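Local coordinates for protein AtxE2 (Asticcacaulis excentricus, PDB 5TXE) that hydrolyses the isopeptide bond of the threaded lasso peptides astexin-2 and astexin-3, turning them into linear peptides, at residues N495-N498 against I499-L503; V515-P518 against A519-G522; A673-D676 against R677-A680. The protein carries 1 engineered substitution. All coordinates share one frame; numbering follows the deposited sequence.

Contact 1. Residues N495-N498 against I499-L503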
loop_
_atom_site.group_PDB
_atom_site.type_symbol
_atom_site.label_atom_id
_atom_site.label_comp_id
_atom_site.label_asym_id
_atom_site.label_seq_id
_atom_site.Cartn_x
_atom_site.Cartn_y
_atom_site.Cartn_z
ATOM N N ASN A 495 -21.538 -0.104 -5.358
ATOM C CA ASN A 495 -20.203 0.074 -5.892
ATOM C C ASN A 495 -19.527 -1.234 -6.321
ATOM O O ASN A 495 -18.742 -1.238 -7.261
ATOM C CB ASN A 495 -19.286 0.853 -4.942
ATOM C CG ASN A 495 -18.031 1.371 -5.664
ATOM O OD1 ASN A 495 -18.120 1.887 -6.780
ATOM N ND2 ASN A 495 -16.883 1.209 -5.050
ATOM N N ARG A 496 -19.836 -2.339 -5.663
ATOM C CA ARG A 496 -19.241 -3.556 -6.066
ATOM C C ARG A 496 -19.699 -3.915 -7.426
ATOM O O ARG A 496 -18.919 -4.471 -8.225
ATOM C CB ARG A 496 -19.639 -4.691 -5.124
ATOM C CG ARG A 496 -18.511 -5.613 -4.813
ATOM C CD ARG A 496 -17.708 -4.833 -3.804
ATOM N NE ARG A 496 -16.344 -4.860 -4.059
ATOM C CZ ARG A 496 -15.451 -4.237 -3.319
ATOM N NH1 ARG A 496 -15.807 -3.541 -2.265
ATOM N NH2 ARG A 496 -14.184 -4.362 -3.629
ATOM N N TRP A 497 -20.988 -3.656 -7.722
ATOM C CA TRP A 497 -21.464 -3.845 -9.126
ATOM C C TRP A 497 -20.757 -2.927 -10.128
ATOM O O TRP A 497 -20.463 -3.315 -11.238
ATOM C CB TRP A 497 -22.952 -3.605 -9.234
ATOM C CG TRP A 497 -23.784 -4.735 -8.817
ATOM C CD1 TRP A 497 -24.614 -4.826 -7.693
ATOM C CD2 TRP A 497 -23.955 -5.932 -9.545
ATOM N NE1 TRP A 497 -25.266 -6.036 -7.711
ATOM C CE2 TRP A 497 -24.873 -6.729 -8.837
ATOM C CE3 TRP A 497 -23.408 -6.417 -10.732
ATOM C CZ2 TRP A 497 -25.241 -7.971 -9.271
ATOM C CZ3 TRP A 497 -23.788 -7.653 -11.166
ATOM C CH2 TRP A 497 -24.691 -8.422 -10.444
ATOM N N ASN A 498 -20.514 -1.685 -9.753
ATOM C CA ASN A 498 -19.776 -0.768 -10.658
ATOM C C ASN A 498 -18.378 -1.314 -10.944
ATOM O O ASN A 498 -17.843 -1.226 -12.086
ATOM C CB ASN A 498 -19.652 0.611 -9.998
ATOM C CG ASN A 498 -18.757 1.595 -10.796
ATOM O OD1 ASN A 498 -18.903 1.769 -12.020
ATOM N ND2 ASN A 498 -17.827 2.254 -10.078
ATOM N N ILE A 499 -17.745 -1.848 -9.899
ATOM C CA ILE A 499 -16.452 -2.495 -10.113
ATOM C C ILE A 499 -16.539 -3.698 -11.043
ATOM O O ILE A 499 -15.750 -3.854 -11.987
ATOM C CB ILE A 499 -15.777 -2.841 -8.767
ATOM C CG1 ILE A 499 -15.386 -1.539 -8.096
ATOM C CG2 ILE A 499 -14.518 -3.682 -9.009
ATOM C CD1 ILE A 499 -15.185 -1.663 -6.615
ATOM N N LEU A 500 -17.482 -4.572 -10.773
ATOM C CA LEU A 500 -17.580 -5.789 -11.580
ATOM C C LEU A 500 -17.919 -5.452 -13.039
ATOM O O LEU A 500 -17.343 -6.030 -13.985
ATOM C CB LEU A 500 -18.626 -6.697 -11.021
ATOM C CG LEU A 500 -18.896 -7.959 -11.818
ATOM C CD1 LEU A 500 -17.694 -8.843 -11.918
ATOM C CD2 LEU A 500 -20.004 -8.737 -11.176
ATOM N N HIS A 501 -18.831 -4.498 -13.218
ATOM C CA HIS A 501 -19.202 -4.085 -14.578
ATOM C C HIS A 501 -18.043 -3.457 -15.268
ATOM O O HIS A 501 -17.872 -3.635 -16.471
ATOM C CB HIS A 501 -20.348 -3.097 -14.552
ATOM C CG HIS A 501 -21.688 -3.681 -14.216
ATOM N ND1 HIS A 501 -22.118 -4.913 -14.663
ATOM C CD2 HIS A 501 -22.717 -3.159 -13.517
ATOM C CE1 HIS A 501 -23.348 -5.134 -14.239
ATOM N NE2 HIS A 501 -23.732 -4.086 -13.536
ATOM N N THR A 502 -17.191 -2.756 -14.533
ATOM C CA THR A 502 -15.986 -2.183 -15.159
ATOM C C THR A 502 -15.043 -3.254 -15.615
ATOM O O THR A 502 -14.479 -3.162 -16.681
ATOM C CB THR A 502 -15.245 -1.227 -14.214
ATOM O OG1 THR A 502 -16.136 -0.211 -13.787
ATOM C CG2 THR A 502 -14.049 -0.577 -14.880
ATOM N N LEU A 503 -14.874 -4.297 -14.825
ATOM C CA LEU A 503 -14.037 -5.404 -15.277
ATOM C C LEU A 503 -14.607 -6.081 -16.525
ATOM O O LEU A 503 -13.859 -6.450 -17.422
ATOM C CB LEU A 503 -13.890 -6.459 -14.177
ATOM C CG LEU A 503 -12.994 -6.048 -13.016
ATOM C CD1 LEU A 503 -13.105 -7.067 -11.934
ATOM C CD2 LEU A 503 -11.542 -5.905 -13.468
#

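Contact 2. Residues V515-P518 against A519-G522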
loop_
_atom_site.group_PDB
_atom_site.type_symbol
_atom_site.label_atom_id
_atom_site.label_comp_id
_atom_site.label_asym_id
_atom_site.label_seq_id
_atom_site.Cartn_x
_atom_site.Cartn_y
_atom_site.Cartn_z
ATOM N N VAL A 515 -7.508 -9.761 -28.512
ATOM C CA VAL A 515 -6.334 -10.018 -27.664
ATOM C C VAL A 515 -6.516 -11.225 -26.695
ATOM O O VAL A 515 -5.563 -11.933 -26.362
ATOM C CB VAL A 515 -5.983 -8.758 -26.864
ATOM C CG1 VAL A 515 -4.844 -9.025 -25.900
ATOM C CG2 VAL A 515 -5.649 -7.644 -27.820
ATOM N N ILE A 516 -7.731 -11.489 -26.261
ATOM C CA ILE A 516 -7.950 -12.519 -25.225
ATOM C C ILE A 516 -9.070 -13.450 -25.570
ATOM O O ILE A 516 -9.957 -13.121 -26.360
ATOM C CB ILE A 516 -8.326 -11.897 -23.879
ATOM C CG1 ILE A 516 -9.570 -11.025 -24.015
ATOM C CG2 ILE A 516 -7.220 -11.007 -23.362
ATOM C CD1 ILE A 516 -10.639 -11.285 -22.999
ATOM N N ASP A 517 -9.039 -14.623 -24.961
ATOM C CA ASP A 517 -10.137 -15.571 -25.066
ATOM C C ASP A 517 -11.010 -15.403 -23.833
ATOM O O ASP A 517 -10.555 -15.704 -22.719
ATOM C CB ASP A 517 -9.518 -16.972 -25.118
ATOM C CG ASP A 517 -10.527 -18.066 -25.091
ATOM O OD1 ASP A 517 -11.744 -17.771 -24.980
ATOM O OD2 ASP A 517 -10.081 -19.238 -25.180
ATOM N N PRO A 518 -12.258 -14.958 -24.004
ATOM C CA PRO A 518 -13.060 -14.593 -22.854
ATOM C C PRO A 518 -13.543 -15.774 -22.020
ATOM O O PRO A 518 -14.005 -15.574 -20.885
ATOM C CB PRO A 518 -14.265 -13.862 -23.469
ATOM C CG PRO A 518 -14.345 -14.432 -24.872
ATOM C CD PRO A 518 -12.936 -14.633 -25.288
ATOM N N ALA A 519 -13.438 -16.972 -22.571
ATOM C CA ALA A 519 -13.727 -18.166 -21.798
ATOM C C ALA A 519 -12.529 -18.538 -20.898
ATOM O O ALA A 519 -12.627 -19.549 -20.214
ATOM C CB ALA A 519 -14.050 -19.339 -22.739
ATOM N N ARG A 520 -11.383 -17.829 -20.996
ATOM C CA ARG A 520 -10.176 -18.183 -20.208
ATOM C C ARG A 520 -9.615 -17.009 -19.411
ATOM O O ARG A 520 -8.465 -16.603 -19.558
ATOM C CB ARG A 520 -9.107 -18.858 -21.073
ATOM C CG ARG A 520 -9.595 -20.170 -21.711
ATOM C CD ARG A 520 -8.416 -20.903 -22.336
ATOM N NE ARG A 520 -7.872 -20.264 -23.523
ATOM C CZ ARG A 520 -6.578 -20.235 -23.872
ATOM N NH1 ARG A 520 -5.610 -20.717 -23.090
ATOM N NH2 ARG A 520 -6.229 -19.652 -25.012
ATOM N N VAL A 521 -10.477 -16.473 -18.557
ATOM C CA VAL A 521 -10.142 -15.322 -17.737
ATOM C C VAL A 521 -10.036 -15.678 -16.250
ATOM O O VAL A 521 -10.994 -16.191 -15.648
ATOM C CB VAL A 521 -11.162 -14.212 -17.886
ATOM C CG1 VAL A 521 -10.730 -13.015 -17.090
ATOM C CG2 VAL A 521 -11.277 -13.853 -19.354
ATOM N N GLY A 522 -8.875 -15.352 -15.701
ATOM C CA GLY A 522 -8.571 -15.549 -14.309
ATOM C C GLY A 522 -8.652 -14.250 -13.560
ATOM O O GLY A 522 -8.328 -13.195 -14.103
HETATM O O HOH W 1 -13.343 -16.833 -18.406
#

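Contact 3. Residues A673-D676 against R677-A680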
loop_
_atom_site.group_PDB
_atom_site.type_symbol
_atom_site.label_atom_id
_atom_site.label_comp_id
_atom_site.label_asym_id
_atom_site.label_seq_id
_atom_site.Cartn_x
_atom_site.Cartn_y
_atom_site.Cartn_z
ATOM N N ALA A 673 2.894 -33.763 -6.308
ATOM C CA ALA A 673 1.771 -33.890 -5.353
ATOM C C ALA A 673 0.744 -32.770 -5.536
ATOM O O ALA A 673 -0.450 -32.976 -5.389
ATOM C CB ALA A 673 2.286 -33.899 -3.919
ATOM N N GLN A 674 1.222 -31.580 -5.859
ATOM C CA GLN A 674 0.331 -30.454 -6.097
ATOM C C GLN A 674 -0.555 -30.738 -7.290
ATOM O O GLN A 674 -1.751 -30.596 -7.212
ATOM C CB GLN A 674 1.152 -29.199 -6.315
ATOM C CG GLN A 674 0.469 -28.054 -7.045
ATOM C CD GLN A 674 1.461 -26.920 -7.298
ATOM O OE1 GLN A 674 1.777 -26.185 -6.388
ATOM N NE2 GLN A 674 1.930 -26.782 -8.515
ATOM N N TYR A 675 0.023 -31.185 -8.392
ATOM C CA TYR A 675 -0.804 -31.547 -9.558
ATOM C C TYR A 675 -1.706 -32.785 -9.368
ATOM O O TYR A 675 -2.828 -32.837 -9.914
ATOM C CB TYR A 675 0.064 -31.675 -10.814
ATOM C CG TYR A 675 0.662 -30.338 -11.230
ATOM C CD1 TYR A 675 -0.152 -29.274 -11.687
ATOM C CD2 TYR A 675 2.023 -30.125 -11.169
ATOM C CE1 TYR A 675 0.402 -28.040 -12.054
ATOM C CE2 TYR A 675 2.585 -28.909 -11.525
ATOM C CZ TYR A 675 1.766 -27.867 -11.988
ATOM O OH TYR A 675 2.386 -26.712 -12.375
ATOM N N ASP A 676 -1.294 -33.743 -8.553
ATOM C CA ASP A 676 -2.268 -34.798 -8.144
ATOM C C ASP A 676 -3.521 -34.187 -7.526
ATOM O O ASP A 676 -4.651 -34.523 -7.873
ATOM C CB ASP A 676 -1.654 -35.793 -7.135
ATOM C CG ASP A 676 -0.561 -36.688 -7.753
ATOM O OD1 ASP A 676 -0.469 -36.770 -9.015
ATOM O OD2 ASP A 676 0.221 -37.286 -6.971
ATOM N N ARG A 677 -3.327 -33.280 -6.584
ATOM C CA ARG A 677 -4.434 -32.659 -5.919
ATOM C C ARG A 677 -5.305 -31.880 -6.906
ATOM O O ARG A 677 -6.505 -31.956 -6.868
ATOM C CB ARG A 677 -3.869 -31.665 -4.936
ATOM C CG ARG A 677 -4.063 -31.960 -3.480
ATOM C CD ARG A 677 -3.738 -30.691 -2.718
ATOM N NE ARG A 677 -2.329 -30.650 -2.630
ATOM C CZ ARG A 677 -1.494 -29.652 -2.871
ATOM N NH1 ARG A 677 -1.852 -28.425 -3.240
ATOM N NH2 ARG A 677 -0.216 -29.931 -2.676
ATOM N N TRP A 678 -4.681 -31.114 -7.789
ATOM C CA TRP A 678 -5.434 -30.270 -8.681
ATOM C C TRP A 678 -6.138 -31.105 -9.767
ATOM O O TRP A 678 -7.261 -30.783 -10.182
ATOM C CB TRP A 678 -4.538 -29.210 -9.297
ATOM C CG TRP A 678 -3.962 -28.243 -8.311
ATOM C CD1 TRP A 678 -4.238 -28.162 -6.987
ATOM C CD2 TRP A 678 -3.016 -27.234 -8.582
ATOM N NE1 TRP A 678 -3.520 -27.170 -6.413
ATOM C CE2 TRP A 678 -2.726 -26.599 -7.369
ATOM C CE3 TRP A 678 -2.365 -26.805 -9.738
ATOM C CZ2 TRP A 678 -1.874 -25.537 -7.276
ATOM C CZ3 TRP A 678 -1.474 -25.726 -9.626
ATOM C CH2 TRP A 678 -1.263 -25.103 -8.422
ATOM N N ARG A 679 -5.539 -32.216 -10.171
ATOM C CA ARG A 679 -6.276 -33.155 -11.083
ATOM C C ARG A 679 -7.501 -33.712 -10.402
ATOM O O ARG A 679 -8.583 -33.773 -11.009
ATOM C CB ARG A 679 -5.364 -34.251 -11.615
ATOM C CG ARG A 679 -4.455 -33.685 -12.683
ATOM C CD ARG A 679 -3.682 -34.720 -13.491
ATOM N NE ARG A 679 -2.536 -35.169 -12.722
ATOM C CZ ARG A 679 -1.288 -34.714 -12.850
ATOM N NH1 ARG A 679 -0.917 -33.813 -13.788
ATOM N NH2 ARG A 679 -0.390 -35.194 -12.024
ATOM N N ALA A 680 -7.378 -34.019 -9.117
ATOM C CA ALA A 680 -8.547 -34.470 -8.386
ATOM C C ALA A 680 -9.590 -33.354 -8.288
ATOM O O ALA A 680 -10.790 -33.645 -8.306
ATOM C CB ALA A 680 -8.176 -35.001 -6.990
HETATM O O HOH W 2 -2.494 -37.004 -11.091
#

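Contact 1. Residues N495-N498 against I499-L503
Trp497 lays its indole beside the imidazole of His501 one turn further along helix 494-512, a helix of the alpha/beta-hydrolase domain in this prolyl oligopeptidase relative. The two planes are only 29° apart, yet the rings are slid past one another with centroids 5.3 Å apart, and they barely overlap. The contact is made by CE3 of Trp497, 3.7 Å from NE2 of His501, while CZ3 of the indole rests 3.9 Å from CD2 of Leu500. Four residues apart, the two aromatic side chains leave the same flank of the helix, and in both CG is anti to the carbonyl carbon. Phe535 of helix 528-539 meets the indole edge-to-face.

The CD1 methyl of Ile499 lies over one face of the Arg496 guanidinium, offset toward its rim, and it also reaches ND2 of Asn495 at 3.7 Å. The charged end of Arg496 turns to helix 528-539, where NH2 forms a salt bridge with Asp528 and a hydrogen bond with Thr532; the side chain of Arg496 is about 8 Å from that of Ala527, the engineered residue at the nucleophile position. Between the asparagines, ND2 of Asn498 gives a weak 3.3 Å bond to OD1 of Asn495.

The regular i to i+4 backbone ladder runs beneath these groups, with one addition at Thr502. Its chi1 of -56° swings the hydroxyl, also hydrogen-bonded to Asn409 ND2, back along the helix. The carbonyl O of Asn498 accepts from Thr502 OG1 at 2.6 Å and from the Thr502 amide N at 3.0 Å, the two donors arriving from opposite faces of the carbonyl plane.

Contact 2. Residues V515-P518 against A519-G522
Asp517 grips the turn that follows it with both carboxylate oxygens. OD2 accepts from NE of Arg520 at 2.9 Å in a nearly straight salt-bridge bond (166°), and OD1 accepts from the Ala519 N at 3.1 Å, an Asx turn. OD2 lies in the guanidinium plane, at its edge, but NE approaches from above the carboxylate plane, the two planes being 65° apart; the Ala519 N likewise meets OD1 from out of the carboxylate plane. Asp517 reaches forward because its CG stands anti to the backbone N (chi1 174°); the Arg520 chain bends at chi3 to bring NE back over it.

The backbone beneath is a type I beta turn from Asp517 to Arg520, closed by the Arg520 N to Asp517 O bond of 2.9 Å. Here the chain turns a corner between the short strand 516-517 and strand 521-525 of the central mixed sheet. A water spans the exit, donating to Pro518 O and accepting from Val521 N, both at 2.9 Å, while the CG2 methyl of Val521 sits 3.6 Å from Pro518 O.

Further out, NH1 of Arg520 is hydrogen-bonded to the carbonyl O of Leu661, near the end of helix 643-662. Val521 packs on Ile507 of helix 494-512 and on Leu433 of strand 431-436, to which Arg520 and Gly522 are also joined by backbone hydrogen bonds.

Contact 3. Residues A673-D676 against R677-A680
Gln674 lies flat over the indole of Trp678, its amide plane within 3° of the ring plane. Gln674 CG makes a CH-pi contact, 3.5 Å from the centroid of the Trp678 six-membered ring and close to the ring normal, and Gln674 CD is 3.5 Å from Trp678 CH2. The trans first torsion (chi1 159°) and the extended chain beyond it carry Gln674 across the ring to deliver NE2 to Asp655 of helix 643-662. Gln674 O lies over one face of the indole, nearest Trp678 CG, while also accepting the Trp678 amide in the ordinary ladder of helix 672-684.

Tyr675 comes to the indole from another direction: CE1 of Tyr675 touches CE3 of Trp678 at 3.8 Å, and the two ring planes stand at 83°. NE2 of Gln674 also lies over a face of the phenol ring toward its rim. Tyr675 OH bonds to the backbone N of Asp666, and the NE1 of Trp678 goes to Glu629, while Trp656 of helix 643-662 meets the indole edge-to-face. Helix 672-684 thus packs on helix 643-662 and is also tied to strand 628-633 through Glu629.

The arginines fold back over the helix. Arg677, bent at chi3, lays one guanidinium face over CA of Gln674, with NH2 3.5 Å away, and its NH1 forms a salt bridge to Glu629. Arg679 places one guanidinium face over Tyr675 O, and its NH2 makes a weak salt-bridge bond of 3.4 Å to OD1 of Asp676.

Glu629 OE1 thus receives both the indole N-H and the Arg677 guanidinium, two donors that would be expected to stabilise its negative charge, whereas the Asp676-Arg679 pair, long and lying among exposed residues, probably adds a weaker electrostatic link along the outer side of the helix.

How the contacts relate
The three contacts are all short-range, yet their chemistry follows their place in the fold. Contact 1 is a buried one: its arginine is committed to helix 528-539 near the catalytic centre, and Asn498 and Thr502 have polar partners in neighbouring loops. Contact 2 is a surface turn, carried by a charged pair and a water, and it follows after the helix of contact 1, whose later residues pack on Ile516 and Val521; the two centres are about 18 Å apart. Contact 3, partly buried, combines aromatic packing on helix 643-662 with a salt bridge to Glu629 and a weak one at the surface. Helix 643-662 links contacts 2 and 3, receiving Arg520 from one and Gln674 from the other.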